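Local coordinates for protein lysine-sensitive aspartokinase 3 (Escherichia coli, PDB 2J0W) that phosphorylates L-aspartate with ATP to give 4-phospho-L-aspartate, the first step of lysine biosynthesis, under allosteric feedback inhibition by lysine, at residues L48-A52 with E53-P57. Residues are numbered along the deposited sequence; the frame is centred on the assembly and turned at random.
Sequences LVALA and EGLEP
The carbonyl group of Ala50 lies between Leu55 and Glu53, which cover its two faces. Leu55 sits over one face, its CD1 3.2 Å from Ala50 O. On the opposite face Glu53 CB lies 3.4 Å from Ala50 O, and the Glu53 amide gives the same oxygen a weak hydrogen bond. The Leu51 carbonyl is also approached from above its plane: Gly54 N donates to Leu51 O at 3.2 Å from 63° out of that plane, well off the lone pairs. These bonds close helix 44-51 of the amino acid kinase domain with a type I turn from Leu51 to Gly54, in which Gly54, with a positive phi of 94°, leaves the helical path toward helix 57-75. Leu55 then folds back, CG anti to its carbonyl carbon (chi1 -58°), and its CD1 meets Leu51 CD2 at 4.0 Å, the two side chains crossing at about a right angle. With Leu55 cut back to alanine, one face of the Ala50 carbonyl is likely to lose its cover and Leu51 CD2 one of its apolar neighbours. Leu51 also packs on Leu64 and Ile67 of helix 57-75, which Glu56 caps through Glu59 N. Along the extended Glu53 chain, Glu53 CG lies 3.6 Å from Val49 O, and Glu53 OE1 is hydrogen-bonded to Thr361 OG1, tying the helix end to the ACT domain.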
# COMPACT_ATOMS: atom_id res chain seq x y z
N LEU A 48 9.69 -9.91 -36.45
CA LEU A 48 10.30 -11.10 -35.87
C LEU A 48 9.48 -11.71 -34.75
O LEU A 48 9.39 -12.93 -34.64
CB LEU A 48 11.70 -10.77 -35.36
CG LEU A 48 12.72 -10.56 -36.49
CD1 LEU A 48 14.07 -10.20 -35.92
CD2 LEU A 48 12.81 -11.83 -37.33
N VAL A 49 8.87 -10.86 -33.93
CA VAL A 49 8.05 -11.37 -32.84
C VAL A 49 6.77 -12.00 -33.39
O VAL A 49 6.31 -13.03 -32.90
CB VAL A 49 7.70 -10.24 -31.84
CG1 VAL A 49 6.53 -10.65 -30.95
CG2 VAL A 49 8.92 -9.92 -30.99
N ALA A 50 6.20 -11.40 -34.43
CA ALA A 50 4.98 -11.96 -35.00
C ALA A 50 5.27 -13.34 -35.59
O ALA A 50 4.41 -14.21 -35.59
CB ALA A 50 4.44 -11.04 -36.07
N LEU A 51 6.49 -13.52 -36.09
CA LEU A 51 6.89 -14.80 -36.68
C LEU A 51 7.16 -15.87 -35.62
O LEU A 51 6.92 -17.06 -35.85
CB LEU A 51 8.12 -14.62 -37.54
CG LEU A 51 7.89 -13.91 -38.87
CD1 LEU A 51 9.23 -13.57 -39.50
CD2 LEU A 51 7.06 -14.81 -39.79
N ALA A 52 7.64 -15.45 -34.45
CA ALA A 52 7.91 -16.39 -33.38
C ALA A 52 6.61 -16.81 -32.71
O ALA A 52 6.60 -17.61 -31.78
CB ALA A 52 8.86 -15.78 -32.35
N GLU A 53 5.49 -16.28 -33.18
CA GLU A 53 4.20 -16.66 -32.62
C GLU A 53 3.64 -17.86 -33.36
O GLU A 53 2.73 -18.53 -32.87
CB GLU A 53 3.20 -15.52 -32.71
CG GLU A 53 3.32 -14.54 -31.55
CD GLU A 53 2.40 -13.35 -31.69
OE1 GLU A 53 2.40 -12.50 -30.78
OE2 GLU A 53 1.69 -13.27 -32.72
N GLY A 54 4.20 -18.13 -34.53
CA GLY A 54 3.74 -19.25 -35.33
C GLY A 54 2.70 -18.76 -36.33
O GLY A 54 1.53 -18.62 -35.99
N LEU A 55 3.12 -18.50 -37.55
CA LEU A 55 2.21 -18.01 -38.56
C LEU A 55 2.10 -18.99 -39.72
O LEU A 55 3.06 -19.68 -40.05
CB LEU A 55 2.69 -16.66 -39.09
CG LEU A 55 2.82 -15.62 -37.99
CD1 LEU A 55 3.24 -14.31 -38.62
CD2 LEU A 55 1.48 -15.45 -37.25
N GLU A 56 0.92 -19.02 -40.35
CA GLU A 56 0.66 -19.88 -41.50
C GLU A 56 1.53 -19.45 -42.69
O GLU A 56 2.00 -18.32 -42.73
CB GLU A 56 -0.83 -19.84 -41.86
CG GLU A 56 -1.19 -19.70 -43.37
CD GLU A 56 -1.31 -18.25 -43.85
OE1 GLU A 56 -0.29 -17.55 -43.94
OE2 GLU A 56 -2.44 -17.80 -44.14
N PRO A 57 1.73 -20.35 -43.67
CA PRO A 57 2.54 -20.13 -44.88
C PRO A 57 2.44 -18.74 -45.52
O PRO A 57 3.46 -18.10 -45.84
CB PRO A 57 2.04 -21.23 -45.81
CG PRO A 57 1.91 -22.37 -44.86
CD PRO A 57 1.15 -21.70 -43.70